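CCHC-type domain-containing protein (Trypanosoma brucei brucei, PDB 7C45) probably acts as a 3'-5' RNA exonuclease that trims guide RNAs, gripping its RNA with the help of CCHC zinc knuckles. Local coordinates at residues Gly256-His259 against Gly265-Glu268. Residues are numbered along the deposited sequence; the frame is centred on the assembly and turned at random.
Sequences GGCH and GHTE. With ZN (zinc ion), chain C; nucleotides of chain B.
A CCHC zinc knuckle, the short metal-binding motif familiar from retroviral nucleocapsid proteins, brings Cys258 and His266 together on one zinc ion, with Cys261 and Cys271 completing its ligands. Cys258 SG lies 2.3 Å from the zinc and His266 NE2 2.2 Å. Cysteine suits the site because its thiolate is a soft, strong zinc ligand. Its CB points toward the 265-268 loop, 3.3 Å from His266 NE2, and a chi1 of 174° swings SG away from the backbone N and onto the metal. Cys258 SG also lies 4.3 Å from the centroid of the His266 ring, oblique to it. His266 CG sits between the backbone N and the carbonyl carbon (chi1 67°), carrying NE2 back to the metal although CB starts out away from Cys258. Imidazole can bind zinc through NE2 and still offer a flat face to a base: O4 of U4 in RNA chain B hangs 3.1 Å above the plane of the His266 ring, over its centre. Gly265, at phi 105°, suits a backbone shape in which a side chain would press on the preceding carbonyl. No direct hydrogen bond crosses between the segments, but two waters link them: one accepts from His259 N and Glu268 N, and the other donates to Glu268 OE1 at 2.9 Å and also bonds His259 ND1. Coordination through NE2 helps to fix the imidazole's turn and probably draws electron density from it, which would favour the electron-rich uracil carbonyl above, so that one histidine serves both metal and RNA.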
loop_
_atom_site.group_PDB
_atom_site.type_symbol
_atom_site.label_atom_id
_atom_site.label_comp_id
_atom_site.label_asym_id
_atom_site.label_seq_id
_atom_site.Cartn_x
_atom_site.Cartn_y
_atom_site.Cartn_z
ATOM N N GLY A 256 -12.544 -17.830 -6.541
ATOM C CA GLY A 256 -13.201 -18.779 -5.671
ATOM C C GLY A 256 -14.634 -18.406 -5.358
ATOM O O GLY A 256 -15.192 -17.434 -5.858
ATOM N N GLY A 257 -15.254 -19.240 -4.534
ATOM C CA GLY A 257 -16.586 -18.976 -4.055
ATOM C C GLY A 257 -16.898 -19.817 -2.830
ATOM O O GLY A 257 -16.046 -20.536 -2.305
ATOM N N CYS A 258 -18.137 -19.706 -2.376
ATOM C CA CYS A 258 -18.537 -20.327 -1.124
ATOM C C CYS A 258 -18.697 -21.831 -1.332
ATOM O O CYS A 258 -19.490 -22.270 -2.166
ATOM C CB CYS A 258 -19.829 -19.712 -0.611
ATOM S SG CYS A 258 -20.462 -20.548 0.852
ATOM N N HIS A 259 -17.925 -22.620 -0.595
ATOM C CA HIS A 259 -18.049 -24.069 -0.737
ATOM C C HIS A 259 -19.414 -24.591 -0.305
ATOM O O HIS A 259 -19.787 -25.700 -0.702
ATOM C CB HIS A 259 -16.977 -24.774 0.090
ATOM C CG HIS A 259 -15.593 -24.591 -0.435
ATOM N ND1 HIS A 259 -14.490 -25.170 0.158
ATOM C CD2 HIS A 259 -15.126 -23.892 -1.494
ATOM C CE1 HIS A 259 -13.405 -24.829 -0.516
ATOM N NE2 HIS A 259 -13.763 -24.060 -1.526
ATOM N N GLY A 265 -18.473 -14.198 -3.849
ATOM C CA GLY A 265 -18.571 -13.034 -2.991
ATOM C C GLY A 265 -18.364 -13.305 -1.520
ATOM O O GLY A 265 -18.163 -12.355 -0.748
ATOM N N HIS A 266 -18.394 -14.565 -1.091
ATOM C CA HIS A 266 -18.129 -14.869 0.304
ATOM C C HIS A 266 -17.614 -16.299 0.417
ATOM O O HIS A 266 -17.628 -17.067 -0.551
ATOM C CB HIS A 266 -19.370 -14.695 1.165
ATOM C CG HIS A 266 -20.453 -15.682 0.861
ATOM N ND1 HIS A 266 -21.498 -15.406 0.001
ATOM C CD2 HIS A 266 -20.675 -16.931 1.340
ATOM C CE1 HIS A 266 -22.299 -16.459 -0.057
ATOM N NE2 HIS A 266 -21.814 -17.394 0.741
ATOM N N THR A 267 -17.160 -16.645 1.616
ATOM C CA THR A 267 -16.654 -17.981 1.881
ATOM C C THR A 267 -17.600 -18.716 2.810
ATOM O O THR A 267 -18.480 -18.131 3.444
ATOM C CB THR A 267 -15.260 -17.971 2.520
ATOM O OG1 THR A 267 -15.365 -17.489 3.859
ATOM C CG2 THR A 267 -14.285 -17.114 1.740
ATOM N N GLU A 268 -17.359 -20.022 2.902
ATOM C CA GLU A 268 -18.155 -20.894 3.747
ATOM C C GLU A 268 -18.236 -20.364 5.170
ATOM O O GLU A 268 -19.296 -20.410 5.792
ATOM C CB GLU A 268 -17.541 -22.304 3.714
ATOM C CG GLU A 268 -18.064 -23.275 4.752
ATOM C CD GLU A 268 -17.252 -24.558 4.788
ATOM O OE1 GLU A 268 -17.208 -25.259 3.770
ATOM O OE2 GLU A 268 -16.630 -24.844 5.830
HETATM ZN ZN ZN C . -22.500 -19.431 0.920
ATOM P P U B 4 -24.223 -5.234 1.984
ATOM O OP1 U B 4 -23.805 -3.818 1.802
ATOM O OP2 U B 4 -25.612 -5.616 1.628
ATOM O "O5'" U B 4 -23.214 -6.228 1.242
ATOM C "C5'" U B 4 -23.248 -7.645 1.453
ATOM C "C4'" U B 4 -22.267 -8.089 2.516
ATOM O "O4'" U B 4 -22.624 -9.413 3.005
ATOM C "C3'" U B 4 -20.800 -8.177 2.108
ATOM O "O3'" U B 4 -20.036 -7.824 3.264
ATOM C "C2'" U B 4 -20.626 -9.682 1.848
ATOM O "O2'" U B 4 -19.295 -10.143 1.958
ATOM C "C1'" U B 4 -21.489 -10.253 2.959
ATOM N N1 U B 4 -21.971 -11.637 2.816
ATOM C C2 U B 4 -21.612 -12.570 3.784
ATOM O O2 U B 4 -20.843 -12.333 4.684
ATOM N N3 U B 4 -22.152 -13.829 3.635
ATOM C C4 U B 4 -23.019 -14.212 2.641
ATOM O O4 U B 4 -23.454 -15.367 2.637
ATOM C C5 U B 4 -23.364 -13.188 1.702
ATOM C C6 U B 4 -22.860 -11.970 1.818
HETATM O O HOH W 1 -15.666 -21.365 0.803
HETATM O O HOH W 2 -15.454 -26.949 2.133
#